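Local coordinates for LRR receptor-like serine/threonine-protein kinase RGI3 (Arabidopsis thaliana, PDB 5HZ0) that acts as a plasma-membrane receptor for RGF peptide hormones that maintain the root stem cell niche, binding them through its leucine-rich-repeat ectodomain and then pairing with SERK co-receptors, at residues Met330-Gln335 and Leu352-Leu357; Asp310-Thr315 and Trp334-Thr339; Leu321-Arg326 and Pro343-Gln348; Trp257-Ser262 and Glu278-Leu283. The protein carries 5 engineered substitutions. One frame throughout, in Å; residues are numbered along the deposited sequence.

How the interactions relate
All four contacts join neighbouring leucine-rich repeats of the extracellular solenoid, but on different sides of the coil. Interactions 1 and 4 are buried, backbone-bonded parallel strand pairs on the inner, peptide-binding surface, apolar toward the core; the peptide-facing side is largely aromatic with one acid in interaction 1 and bears two acids in interaction 4. Interaction 2 continues from interaction 1 through the shared Trp334 and Gln335, a partly buried, largely polar pairing of two turns held by backbone bonds and the Asn336 side chain. Interaction 3, on the outer side, relies on van der Waals contacts between 3-10 segments; its Met322 and Leu346 pack on Phe331 of interaction 1. Interaction 4 lies about 7 Å from each of the others at nearest atoms.

Interaction 1: residues Met330-Gln335 and Leu352-Leu357; sequences MFFAWQ and LQAIDL
Trp334 CG is turned between its own backbone N and carbonyl carbon (chi1 61°), whereas Asp356 CG stands anti to its backbone N (chi1 -168°), and these turns bring both to one side of the sheet, where the carboxylate lies almost flat against the indole. The planes are 17° apart, and Asp356 OD2 sits over one face near the rim, 3.4 Å from Trp334 CD1. Trp334 NE1 and Asp356 OD2 each bond the backbone of the bound peptide, and Asp356 OD1 is held by Ser358 OG. An alanine at Trp334 would probably leave one side of the Asp356 carboxylate without its flat support and the peptide backbone without its NE1 partner. Phe332 shares this surface: its CE1 edge meets Ala354 CB at 3.7 Å, its CD1 lies 3.7 Å from Asp356 CB, and Met330 CG covers one ring face. Strand 330-332, which Trp334 follows, and the parallel strand 354-356 are neighbours in the leucine-rich-repeat solenoid, on the surface that recognises the small peptide. The strands are joined by Phe331 N to Ala354 O (2.9 Å, nearly straight) and Asp356 N to Phe331 O (3.0 Å), with a weak bond from Ala333 N to Asp356 O beyond them. On the core side a single methyl, Leu357 CD2, makes an off-centre CH-pi contact 4.2 Å from the Phe331 ring centroid and also touches Ala333 CB at 3.6 Å.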
loop_
_atom_site.group_PDB
_atom_site.type_symbol
_atom_site.label_atom_id
_atom_site.label_comp_id
_atom_site.label_asym_id
_atom_site.label_seq_id
_atom_site.Cartn_x
_atom_site.Cartn_y
_atom_site.Cartn_z
ATOM N N MET A 330 1.378 0.685 16.029
ATOM C CA MET A 330 1.262 1.544 14.859
ATOM C C MET A 330 0.376 2.744 15.156
ATOM O O MET A 330 -0.778 2.584 15.579
ATOM C CB MET A 330 0.686 0.749 13.690
ATOM C CG MET A 330 0.760 1.477 12.364
ATOM S SD MET A 330 0.192 0.462 10.994
ATOM C CE MET A 330 1.273 -0.960 11.169
ATOM N N PHE A 331 0.919 3.944 14.963
ATOM C CA PHE A 331 0.136 5.146 15.176
ATOM C C PHE A 331 0.243 6.046 13.923
ATOM O O PHE A 331 1.275 6.710 13.686
ATOM C CB PHE A 331 0.648 5.848 16.449
ATOM C CG PHE A 331 -0.072 7.123 16.799
ATOM C CD1 PHE A 331 -1.422 7.284 16.516
ATOM C CD2 PHE A 331 0.610 8.170 17.414
ATOM C CE1 PHE A 331 -2.085 8.478 16.827
ATOM C CE2 PHE A 331 -0.044 9.358 17.719
ATOM C CZ PHE A 331 -1.402 9.509 17.425
ATOM N N PHE A 332 -0.842 6.083 13.142
ATOM C CA PHE A 332 -0.913 6.941 11.958
ATOM C C PHE A 332 -1.992 7.997 12.156
ATOM O O PHE A 332 -3.191 7.692 12.133
ATOM C CB PHE A 332 -1.222 6.134 10.682
ATOM C CG PHE A 332 -0.091 5.244 10.218
ATOM C CD1 PHE A 332 1.113 5.191 10.909
ATOM C CD2 PHE A 332 -0.235 4.461 9.078
ATOM C CE1 PHE A 332 2.156 4.351 10.476
ATOM C CE2 PHE A 332 0.792 3.634 8.639
ATOM C CZ PHE A 332 1.996 3.581 9.336
ATOM N N ALA A 333 -1.542 9.219 12.431
ATOM C CA ALA A 333 -2.360 10.442 12.408
ATOM C C ALA A 333 -2.104 11.439 11.245
ATOM O O ALA A 333 -2.509 12.602 11.344
ATOM C CB ALA A 333 -2.320 11.139 13.751
ATOM N N TRP A 334 -1.328 11.046 10.231
ATOM C CA TRP A 334 -0.909 11.990 9.179
ATOM C C TRP A 334 -2.059 12.609 8.373
ATOM O O TRP A 334 -3.139 12.040 8.283
ATOM C CB TRP A 334 0.185 11.409 8.263
ATOM C CG TRP A 334 -0.155 10.160 7.479
ATOM C CD1 TRP A 334 -0.152 8.865 7.939
ATOM C CD2 TRP A 334 -0.502 10.085 6.080
ATOM N NE1 TRP A 334 -0.498 8.000 6.918
ATOM C CE2 TRP A 334 -0.715 8.725 5.774
ATOM C CE3 TRP A 334 -0.658 11.038 5.065
ATOM C CZ2 TRP A 334 -1.070 8.298 4.494
ATOM C CZ3 TRP A 334 -1.010 10.614 3.803
ATOM C CH2 TRP A 334 -1.216 9.257 3.528
ATOM N N GLN A 335 -1.814 13.807 7.834
ATOM C CA GLN A 335 -2.814 14.573 7.074
ATOM C C GLN A 335 -4.045 14.844 7.923
ATOM O O GLN A 335 -5.156 14.380 7.632
ATOM C CB GLN A 335 -3.188 13.884 5.746
ATOM C CG GLN A 335 -3.984 14.742 4.775
ATOM C CD GLN A 335 -3.284 16.064 4.454
ATOM O OE1 GLN A 335 -2.401 16.121 3.594
ATOM N NE2 GLN A 335 -3.661 17.127 5.175
ATOM N N LEU A 352 6.036 0.560 19.944
ATOM C CA LEU A 352 5.733 1.282 18.701
ATOM C C LEU A 352 6.676 0.906 17.553
ATOM O O LEU A 352 7.887 1.073 17.651
ATOM C CB LEU A 352 5.817 2.791 18.929
ATOM C CG LEU A 352 4.531 3.425 19.453
ATOM C CD1 LEU A 352 4.773 4.873 19.840
ATOM C CD2 LEU A 352 3.406 3.280 18.438
ATOM N N GLN A 353 6.107 0.373 16.475
ATOM C CA GLN A 353 6.871 0.093 15.267
ATOM C C GLN A 353 6.928 1.253 14.281
ATOM O O GLN A 353 7.965 1.527 13.675
ATOM C CB GLN A 353 6.403 -1.208 14.624
ATOM C CG GLN A 353 6.629 -2.385 15.561
ATOM C CD GLN A 353 5.901 -3.644 15.146
ATOM O OE1 GLN A 353 5.337 -3.729 14.052
ATOM N NE2 GLN A 353 5.893 -4.629 16.029
ATOM N N ALA A 354 5.788 1.914 14.112
ATOM C CA ALA A 354 5.642 2.957 13.107
ATOM C C ALA A 354 4.851 4.129 13.645
ATOM O O ALA A 354 3.711 3.980 14.100
ATOM C CB ALA A 354 4.967 2.397 11.859
ATOM N N ILE A 355 5.460 5.301 13.599
ATOM C CA ILE A 355 4.739 6.527 13.890
ATOM C C ILE A 355 4.734 7.409 12.623
ATOM O O ILE A 355 5.800 7.782 12.139
ATOM C CB ILE A 355 5.416 7.295 15.037
ATOM C CG1 ILE A 355 5.476 6.437 16.296
ATOM C CG2 ILE A 355 4.693 8.608 15.313
ATOM C CD1 ILE A 355 6.418 6.985 17.346
ATOM N N ASP A 356 3.556 7.696 12.064
ATOM C CA ASP A 356 3.468 8.721 11.023
ATOM C C ASP A 356 2.506 9.830 11.445
ATOM O O ASP A 356 1.279 9.655 11.450
ATOM C CB ASP A 356 3.031 8.113 9.680
ATOM C CG ASP A 356 3.202 9.082 8.484
ATOM O OD1 ASP A 356 3.336 10.314 8.693
ATOM O OD2 ASP A 356 3.204 8.595 7.325
ATOM N N LEU A 357 3.100 10.963 11.812
ATOM C CA LEU A 357 2.403 12.215 12.140
ATOM C C LEU A 357 2.465 13.340 11.070
ATOM O O LEU A 357 2.139 14.497 11.363
ATOM C CB LEU A 357 2.811 12.701 13.532
ATOM C CG LEU A 357 2.583 11.639 14.614
ATOM C CD1 LEU A 357 3.065 12.104 15.977
ATOM C CD2 LEU A 357 1.114 11.221 14.670
#

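Interaction 2: residues Asp310-Thr315 and Trp334-Thr339; sequences DNNLIT and WQNKLT
Asp310 CB lies over the five-membered ring of Trp334, a CH-pi contact 3.6 Å from its centroid, with the carboxylate only 13° from parallel to the indole. Next to it Asn311 ND2 stands over the six-membered ring, 3.1 Å from Trp334 CH2, its amide plane almost upright on the ring. An in-plane N-H of that amide runs to the anti lone pair of Asp310 OD2 (3.1 Å), which fixes its rotation, while Asn311 OD1 rests on Gln335 CG. Backbone bonds set the turns in step: Asn311 N to Trp334 O (2.8 Å) and Asn312 N to Gln335 O (3.1 Å). Farther along, Asn336 reaches back between the turns, and its OD1 accepts Ile314 N at 3.0 Å, the donor tilted 30° from the carbonyl plane. Asn336 ND2 bonds Ala333 O and Ile309 O, and Asn312 makes the same kind of link one turn earlier, to Ile309 O and Ile290 N. Such inward-facing asparagines are a hallmark of leucine-rich repeats, bonding backbone groups that would otherwise be buried without partners. Asp310 covers the indole face opposite Asp356, so the ring is held between two acidic side chains, which probably limits its rotation and keeps NE1 directed at the backbone of the bound peptide.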
loop_
_atom_site.group_PDB
_atom_site.type_symbol
_atom_site.label_atom_id
_atom_site.label_comp_id
_atom_site.label_asym_id
_atom_site.label_seq_id
_atom_site.Cartn_x
_atom_site.Cartn_y
_atom_site.Cartn_z
ATOM N N ASP A 310 -5.426 8.628 9.958
ATOM C CA ASP A 310 -4.869 9.546 8.969
ATOM C C ASP A 310 -5.892 10.034 7.940
ATOM O O ASP A 310 -6.982 9.466 7.802
ATOM C CB ASP A 310 -3.699 8.895 8.248
ATOM C CG ASP A 310 -4.097 7.630 7.548
ATOM O OD1 ASP A 310 -4.312 6.610 8.245
ATOM O OD2 ASP A 310 -4.195 7.652 6.300
ATOM N N ASN A 311 -5.534 11.129 7.265
ATOM C CA ASN A 311 -6.344 11.721 6.218
ATOM C C ASN A 311 -7.766 12.037 6.663
ATOM O O ASN A 311 -8.743 11.481 6.154
ATOM C CB ASN A 311 -6.326 10.852 4.965
ATOM C CG ASN A 311 -5.032 10.995 4.182
ATOM O OD1 ASN A 311 -4.883 11.912 3.373
ATOM N ND2 ASN A 311 -4.091 10.093 4.417
ATOM N N ASN A 312 -7.857 12.959 7.614
ATOM C CA ASN A 312 -9.133 13.438 8.128
ATOM C C ASN A 312 -9.053 14.933 8.446
ATOM O O ASN A 312 -8.178 15.645 7.950
ATOM C CB ASN A 312 -9.544 12.658 9.376
ATOM C CG ASN A 312 -10.059 11.273 9.054
ATOM O OD1 ASN A 312 -11.159 11.132 8.531
ATOM N ND2 ASN A 312 -9.266 10.238 9.369
ATOM N N LEU A 313 -10.049 15.410 9.174
ATOM C CA LEU A 313 -10.102 16.778 9.691
ATOM C C LEU A 313 -9.773 16.965 11.198
ATOM O O LEU A 313 -10.187 17.951 11.808
ATOM C CB LEU A 313 -11.404 17.482 9.252
ATOM C CG LEU A 313 -11.722 17.477 7.739
ATOM C CD1 LEU A 313 -13.087 18.102 7.479
ATOM C CD2 LEU A 313 -10.645 18.151 6.875
ATOM N N ILE A 314 -9.188 15.963 11.838
ATOM C CA ILE A 314 -9.025 15.994 13.307
ATOM C C ILE A 314 -8.143 17.147 13.806
ATOM O O ILE A 314 -7.029 17.349 13.319
ATOM C CB ILE A 314 -8.523 14.654 13.813
ATOM C CG1 ILE A 314 -9.421 13.551 13.245
ATOM C CG2 ILE A 314 -8.417 14.638 15.374
ATOM C CD1 ILE A 314 -8.911 12.153 13.497
ATOM N N THR A 315 -8.671 17.934 14.737
ATOM C CA THR A 315 -7.941 19.065 15.303
ATOM C C THR A 315 -7.512 18.743 16.722
ATOM O O THR A 315 -7.887 17.723 17.262
ATOM C CB THR A 315 -8.852 20.297 15.396
ATOM O OG1 THR A 315 -10.106 19.890 15.951
ATOM C CG2 THR A 315 -9.101 20.896 14.022
ATOM N N TRP A 334 -1.328 11.046 10.231
ATOM C CA TRP A 334 -0.909 11.990 9.179
ATOM C C TRP A 334 -2.059 12.609 8.373
ATOM O O TRP A 334 -3.139 12.040 8.283
ATOM C CB TRP A 334 0.185 11.409 8.263
ATOM C CG TRP A 334 -0.155 10.160 7.479
ATOM C CD1 TRP A 334 -0.152 8.865 7.939
ATOM C CD2 TRP A 334 -0.502 10.085 6.080
ATOM N NE1 TRP A 334 -0.498 8.000 6.918
ATOM C CE2 TRP A 334 -0.715 8.725 5.774
ATOM C CE3 TRP A 334 -0.658 11.038 5.065
ATOM C CZ2 TRP A 334 -1.070 8.298 4.494
ATOM C CZ3 TRP A 334 -1.010 10.614 3.803
ATOM C CH2 TRP A 334 -1.216 9.257 3.528
ATOM N N GLN A 335 -1.814 13.807 7.834
ATOM C CA GLN A 335 -2.814 14.573 7.074
ATOM C C GLN A 335 -4.045 14.844 7.923
ATOM O O GLN A 335 -5.156 14.380 7.632
ATOM C CB GLN A 335 -3.188 13.884 5.746
ATOM C CG GLN A 335 -3.984 14.742 4.775
ATOM C CD GLN A 335 -3.284 16.064 4.454
ATOM O OE1 GLN A 335 -2.401 16.121 3.594
ATOM N NE2 GLN A 335 -3.661 17.127 5.175
ATOM N N ASN A 336 -3.821 15.614 8.979
ATOM C CA ASN A 336 -4.891 16.143 9.804
ATOM C C ASN A 336 -4.622 17.604 10.161
ATOM O O ASN A 336 -3.736 18.240 9.597
ATOM C CB ASN A 336 -5.046 15.316 11.090
ATOM C CG ASN A 336 -5.884 14.103 10.877
ATOM O OD1 ASN A 336 -7.093 14.214 10.649
ATOM N ND2 ASN A 336 -5.251 12.923 10.920
ATOM N N LYS A 337 -5.431 18.129 11.069
ATOM C CA LYS A 337 -5.234 19.439 11.689
ATOM C C LYS A 337 -4.564 19.454 13.089
ATOM O O LYS A 337 -4.780 20.394 13.861
ATOM C CB LYS A 337 -6.523 20.253 11.661
ATOM C CG LYS A 337 -6.643 21.123 10.456
ATOM C CD LYS A 337 -6.893 20.352 9.197
ATOM C CE LYS A 337 -6.881 21.343 8.021
ATOM N NZ LYS A 337 -6.640 20.697 6.698
ATOM N N LEU A 338 -3.914 18.365 13.486
ATOM C CA LEU A 338 -3.273 18.299 14.804
ATOM C C LEU A 338 -2.299 19.451 15.094
ATOM O O LEU A 338 -1.481 19.794 14.244
ATOM C CB LEU A 338 -2.525 16.973 14.966
ATOM C CG LEU A 338 -3.293 15.659 14.848
ATOM C CD1 LEU A 338 -2.318 14.500 14.942
ATOM C CD2 LEU A 338 -4.379 15.539 15.898
ATOM N N THR A 339 -2.378 20.027 16.302
ATOM C CA THR A 339 -1.424 21.055 16.763
ATOM C C THR A 339 -0.771 20.690 18.087
ATOM O O THR A 339 -1.113 19.683 18.704
ATOM C CB THR A 339 -2.112 22.397 17.033
ATOM O OG1 THR A 339 -3.224 22.179 17.906
ATOM C CG2 THR A 339 -2.605 23.035 15.738
#

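Interaction 3: residues Leu321-Arg326 and Pro343-Gln348; sequences LMSNLR and PQSLSQ
Met322, Ser323 and Arg326 meet Ser345, Leu346 and Gln348 in a mainly van der Waals contact between the 3-10 segments of successive turns, with Arg326 just past the end of the first, on the outer side of the solenoid. At its inner end Met322 and Leu346 lie side by side, Met322 CG 3.5 Å from Leu346 CD1, and both side chains pack on Phe331 of the strand beneath. In the middle Ser323 CB sits 3.4 Å from Ser345 O. The hydroxyls of Ser323 and Ser345 are both bonded to Ser320 O, a shared acceptor that ties the two turns together. Gln348 closes the outer end: with CG beside its backbone N (chi1 -69°) and the chain extended beyond, its CD comes 3.6 Å from Ser323 CB, and its OE1 lies 3.3 Å from Arg326 NH2. Arg326 is positioned by NE, which bonds Ser323 O close to the guanidinium plane, and its CD rests 3.4 Å from Gln348 O. An alanine in place of Gln348 would probably open a gap beside Ser323 CB and leave Arg326 NH2 without its OE1 neighbour. Stacked 3-10 segments of this kind form the convex back of plant leucine-rich-repeat receptor ectodomains.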
loop_
_atom_site.group_PDB
_atom_site.type_symbol
_atom_site.label_atom_id
_atom_site.label_comp_id
_atom_site.label_asym_id
_atom_site.label_seq_id
_atom_site.Cartn_x
_atom_site.Cartn_y
_atom_site.Cartn_z
ATOM N N LEU A 321 -2.179 10.947 27.625
ATOM C CA LEU A 321 -2.647 9.663 28.177
ATOM C C LEU A 321 -2.470 8.508 27.199
ATOM O O LEU A 321 -2.791 7.362 27.493
ATOM C CB LEU A 321 -4.084 9.734 28.697
ATOM C CG LEU A 321 -4.194 10.435 30.052
ATOM C CD1 LEU A 321 -5.634 10.481 30.559
ATOM C CD2 LEU A 321 -3.277 9.776 31.056
ATOM N N MET A 322 -1.986 8.842 26.017
ATOM C CA MET A 322 -1.556 7.862 25.040
ATOM C C MET A 322 -0.555 6.871 25.640
ATOM O O MET A 322 -0.413 5.746 25.148
ATOM C CB MET A 322 -0.911 8.589 23.867
ATOM C CG MET A 322 -1.103 7.897 22.564
ATOM S SD MET A 322 -2.272 8.688 21.440
ATOM C CE MET A 322 -2.052 7.519 20.113
ATOM N N SER A 323 0.143 7.286 26.697
ATOM C CA SER A 323 1.044 6.364 27.405
ATOM C C SER A 323 0.317 5.111 27.919
ATOM O O SER A 323 0.918 4.049 28.069
ATOM C CB SER A 323 1.743 7.078 28.557
ATOM O OG SER A 323 0.894 8.066 29.120
ATOM N N ASN A 324 -0.985 5.223 28.153
ATOM C CA ASN A 324 -1.763 4.074 28.591
ATOM C C ASN A 324 -1.916 2.961 27.569
ATOM O O ASN A 324 -2.186 1.818 27.945
ATOM C CB ASN A 324 -3.133 4.493 29.111
ATOM C CG ASN A 324 -3.097 4.867 30.565
ATOM O OD1 ASN A 324 -2.866 4.018 31.426
ATOM N ND2 ASN A 324 -3.310 6.142 30.856
ATOM N N LEU A 325 -1.728 3.252 26.285
ATOM C CA LEU A 325 -1.870 2.166 25.338
ATOM C C LEU A 325 -0.493 1.563 25.212
ATOM O O LEU A 325 0.347 2.037 24.441
ATOM C CB LEU A 325 -2.309 2.720 23.994
ATOM C CG LEU A 325 -3.449 3.728 24.098
ATOM C CD1 LEU A 325 -3.524 4.570 22.864
ATOM C CD2 LEU A 325 -4.744 2.972 24.322
ATOM N N ARG A 326 -0.304 0.449 25.915
ATOM C CA ARG A 326 1.015 -0.120 26.095
ATOM C C ARG A 326 1.286 -1.160 25.039
ATOM O O ARG A 326 2.403 -1.630 24.901
ATOM C CB ARG A 326 1.151 -0.733 27.492
ATOM C CG ARG A 326 1.142 0.292 28.613
ATOM C CD ARG A 326 2.367 1.191 28.539
ATOM N NE ARG A 326 2.253 2.325 29.447
ATOM C CZ ARG A 326 2.541 2.270 30.741
ATOM N NH1 ARG A 326 2.969 1.135 31.276
ATOM N NH2 ARG A 326 2.402 3.352 31.494
ATOM N N PRO A 343 3.665 14.664 22.335
ATOM C CA PRO A 343 3.873 14.300 23.751
ATOM C C PRO A 343 5.013 13.317 23.942
ATOM O O PRO A 343 5.015 12.268 23.292
ATOM C CB PRO A 343 2.549 13.619 24.145
ATOM C CG PRO A 343 1.936 13.166 22.810
ATOM C CD PRO A 343 2.342 14.244 21.833
ATOM N N GLN A 344 5.937 13.623 24.848
ATOM C CA GLN A 344 6.991 12.671 25.217
ATOM C C GLN A 344 6.451 11.330 25.734
ATOM O O GLN A 344 7.071 10.286 25.518
ATOM C CB GLN A 344 7.957 13.287 26.237
ATOM C CG GLN A 344 7.312 13.713 27.550
ATOM C CD GLN A 344 7.452 12.665 28.649
ATOM O OE1 GLN A 344 8.407 11.883 28.663
ATOM N NE2 GLN A 344 6.494 12.646 29.576
ATOM N N SER A 345 5.289 11.353 26.386
ATOM C CA SER A 345 4.711 10.143 26.978
ATOM C C SER A 345 4.355 9.094 25.941
ATOM O O SER A 345 4.058 7.947 26.267
ATOM C CB SER A 345 3.477 10.472 27.807
ATOM O OG SER A 345 2.536 11.237 27.072
ATOM N N LEU A 346 4.385 9.485 24.684
ATOM C CA LEU A 346 4.171 8.540 23.605
ATOM C C LEU A 346 5.291 7.491 23.598
ATOM O O LEU A 346 5.094 6.357 23.153
ATOM C CB LEU A 346 4.103 9.285 22.279
ATOM C CG LEU A 346 3.567 8.540 21.067
ATOM C CD1 LEU A 346 2.185 7.997 21.352
ATOM C CD2 LEU A 346 3.552 9.500 19.878
ATOM N N SER A 347 6.456 7.875 24.108
ATOM C CA SER A 347 7.565 6.934 24.263
ATOM C C SER A 347 7.310 5.847 25.324
ATOM O O SER A 347 8.030 4.850 25.360
ATOM C CB SER A 347 8.853 7.670 24.615
ATOM O OG SER A 347 8.750 8.238 25.907
ATOM N N GLN A 348 6.306 6.025 26.187
ATOM C CA GLN A 348 5.948 4.935 27.096
ATOM C C GLN A 348 5.245 3.795 26.381
ATOM O O GLN A 348 5.003 2.748 26.968
ATOM C CB GLN A 348 5.100 5.417 28.262
ATOM C CG GLN A 348 5.852 6.282 29.231
ATOM C CD GLN A 348 4.939 6.860 30.266
ATOM O OE1 GLN A 348 4.145 6.139 30.884
ATOM N NE2 GLN A 348 5.015 8.178 30.452
#

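Interaction 4: residues Trp257-Ser262 and Glu278-Leu283; sequences WLIDFS and ENLQEL
Trp257 O accepts two consecutive backbone N-H groups from the neighbouring repeat. Gln281 N comes in the carbonyl plane, on a lone pair, at 2.8 Å, and Glu282 N approaches nearly along the C=O axis at 3.0 Å. This forked grip starts the parallel pairing, which Ile259 N to Glu282 O (2.9 Å) carries on. On the core side Ile259 meets two leucines. Its CG2 lies alongside Leu283 CD1 at 4.0 Å, and its CG1 touches Leu280 CD1 at 3.9 Å, the Leu280 side chain crossing it at about a right angle. On the other surface Leu258 CD1 packs along the aliphatic part of Glu282, 3.6 Å from CG, whose position anti to the backbone N (chi1 -177°) lets the extended chain run beside the leucine. Before the strands begin, Trp257 CB abuts Asn279 O at 3.2 Å, and Leu258 CB covers one indole face. Glu282 OE2 bonds a polar side chain of the bound peptide and Asp260 OD2 its backbone, while Asp260 OD1 accepts Ser262 N in an Asx turn. Parallel strands with Ile259 and Leu283 turned to the core form the inner surface of the leucine-rich-repeat solenoid, where Asp260 and Glu282 meet the peptide.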
loop_
_atom_site.group_PDB
_atom_site.type_symbol
_atom_site.label_atom_id
_atom_site.label_comp_id
_atom_site.label_asym_id
_atom_site.label_seq_id
_atom_site.Cartn_x
_atom_site.Cartn_y
_atom_site.Cartn_z
ATOM N N TRP A 257 -13.230 -6.127 18.444
ATOM C CA TRP A 257 -11.780 -5.975 18.436
ATOM C C TRP A 257 -11.194 -5.284 17.207
ATOM O O TRP A 257 -10.070 -4.765 17.252
ATOM C CB TRP A 257 -11.109 -7.335 18.671
ATOM C CG TRP A 257 -11.215 -8.275 17.516
ATOM C CD1 TRP A 257 -12.223 -9.145 17.258
ATOM C CD2 TRP A 257 -10.264 -8.436 16.461
ATOM N NE1 TRP A 257 -11.956 -9.846 16.115
ATOM C CE2 TRP A 257 -10.757 -9.427 15.607
ATOM C CE3 TRP A 257 -9.036 -7.847 16.171
ATOM C CZ2 TRP A 257 -10.070 -9.843 14.482
ATOM C CZ3 TRP A 257 -8.351 -8.268 15.060
ATOM C CH2 TRP A 257 -8.870 -9.254 14.228
ATOM N N LEU A 258 -11.976 -5.234 16.133
ATOM C CA LEU A 258 -11.536 -4.610 14.881
ATOM C C LEU A 258 -12.649 -3.726 14.313
ATOM O O LEU A 258 -13.795 -4.153 14.191
ATOM C CB LEU A 258 -11.058 -5.666 13.856
ATOM C CG LEU A 258 -10.788 -5.223 12.393
ATOM C CD1 LEU A 258 -9.988 -3.932 12.278
ATOM C CD2 LEU A 258 -10.094 -6.302 11.587
ATOM N N ILE A 259 -12.300 -2.477 14.019
ATOM C CA ILE A 259 -13.186 -1.543 13.334
ATOM C C ILE A 259 -12.444 -0.884 12.168
ATOM O O ILE A 259 -11.464 -0.171 12.372
ATOM C CB ILE A 259 -13.685 -0.419 14.277
ATOM C CG1 ILE A 259 -14.468 -0.993 15.449
ATOM C CG2 ILE A 259 -14.547 0.614 13.491
ATOM C CD1 ILE A 259 -14.977 0.060 16.409
ATOM N N ASP A 260 -12.897 -1.124 10.945
ATOM C CA ASP A 260 -12.271 -0.465 9.802
ATOM C C ASP A 260 -13.330 0.218 8.942
ATOM O O ASP A 260 -14.133 -0.434 8.264
ATOM C CB ASP A 260 -11.487 -1.485 8.990
ATOM C CG ASP A 260 -10.509 -0.849 8.033
ATOM O OD1 ASP A 260 -10.689 0.332 7.673
ATOM O OD2 ASP A 260 -9.560 -1.548 7.627
ATOM N N PHE A 261 -13.346 1.544 9.042
ATOM C CA PHE A 261 -14.198 2.438 8.248
ATOM C C PHE A 261 -13.399 3.219 7.200
ATOM O O PHE A 261 -13.870 4.224 6.691
ATOM C CB PHE A 261 -14.992 3.390 9.138
ATOM C CG PHE A 261 -15.906 2.704 10.128
ATOM C CD1 PHE A 261 -16.314 1.402 9.943
ATOM C CD2 PHE A 261 -16.363 3.383 11.238
ATOM C CE1 PHE A 261 -17.156 0.792 10.846
ATOM C CE2 PHE A 261 -17.212 2.784 12.123
ATOM C CZ PHE A 261 -17.608 1.487 11.931
ATOM N N SER A 262 -12.145 2.848 6.978
ATOM C CA SER A 262 -11.286 3.607 6.076
ATOM C C SER A 262 -11.918 3.846 4.692
ATOM O O SER A 262 -12.761 3.073 4.266
ATOM C CB SER A 262 -9.938 2.899 5.920
ATOM O OG SER A 262 -9.506 2.323 7.148
ATOM N N GLU A 278 -13.098 -2.682 25.611
ATOM C CA GLU A 278 -11.907 -3.153 26.310
ATOM C C GLU A 278 -11.132 -4.143 25.465
ATOM O O GLU A 278 -9.981 -4.462 25.762
ATOM C CB GLU A 278 -12.294 -3.830 27.616
ATOM C CG GLU A 278 -13.046 -2.964 28.599
ATOM C CD GLU A 278 -12.861 -3.456 30.027
ATOM O OE1 GLU A 278 -13.005 -4.681 30.271
ATOM O OE2 GLU A 278 -12.544 -2.621 30.899
ATOM N N ASN A 279 -11.793 -4.663 24.437
ATOM C CA ASN A 279 -11.160 -5.568 23.489
ATOM C C ASN A 279 -10.662 -4.974 22.154
ATOM O O ASN A 279 -10.224 -5.720 21.284
ATOM C CB ASN A 279 -12.035 -6.801 23.270
ATOM C CG ASN A 279 -12.268 -7.567 24.559
ATOM O OD1 ASN A 279 -11.328 -8.078 25.164
ATOM N ND2 ASN A 279 -13.513 -7.636 24.992
ATOM N N LEU A 280 -10.718 -3.655 21.971
ATOM C CA LEU A 280 -10.363 -3.101 20.658
ATOM C C LEU A 280 -8.857 -3.172 20.430
ATOM O O LEU A 280 -8.069 -2.561 21.149
ATOM C CB LEU A 280 -10.813 -1.644 20.581
ATOM C CG LEU A 280 -10.761 -0.884 19.250
ATOM C CD1 LEU A 280 -11.653 -1.529 18.162
ATOM C CD2 LEU A 280 -11.152 0.562 19.500
ATOM N N GLN A 281 -8.463 -3.974 19.448
ATOM C CA GLN A 281 -7.083 -4.040 18.970
ATOM C C GLN A 281 -6.795 -3.067 17.829
ATOM O O GLN A 281 -5.719 -2.481 17.739
ATOM C CB GLN A 281 -6.696 -5.475 18.582
ATOM C CG GLN A 281 -6.739 -6.409 19.751
ATOM C CD GLN A 281 -6.466 -7.849 19.386
ATOM O OE1 GLN A 281 -5.727 -8.144 18.445
ATOM N NE2 GLN A 281 -7.071 -8.760 20.133
ATOM N N GLU A 282 -7.749 -2.952 16.917
ATOM C CA GLU A 282 -7.495 -2.195 15.707
ATOM C C GLU A 282 -8.616 -1.210 15.352
ATOM O O GLU A 282 -9.779 -1.610 15.180
ATOM C CB GLU A 282 -7.200 -3.143 14.551
ATOM C CG GLU A 282 -6.846 -2.422 13.263
ATOM C CD GLU A 282 -6.067 -3.295 12.307
ATOM O OE1 GLU A 282 -5.569 -4.361 12.741
ATOM O OE2 GLU A 282 -5.947 -2.909 11.126
ATOM N N LEU A 283 -8.253 0.072 15.285
ATOM C CA LEU A 283 -9.159 1.124 14.809
ATOM C C LEU A 283 -8.581 1.810 13.560
ATOM O O LEU A 283 -7.576 2.528 13.625
ATOM C CB LEU A 283 -9.442 2.158 15.907
ATOM C CG LEU A 283 -10.328 3.371 15.561
ATOM C CD1 LEU A 283 -11.700 2.988 14.990
ATOM C CD2 LEU A 283 -10.522 4.265 16.779
#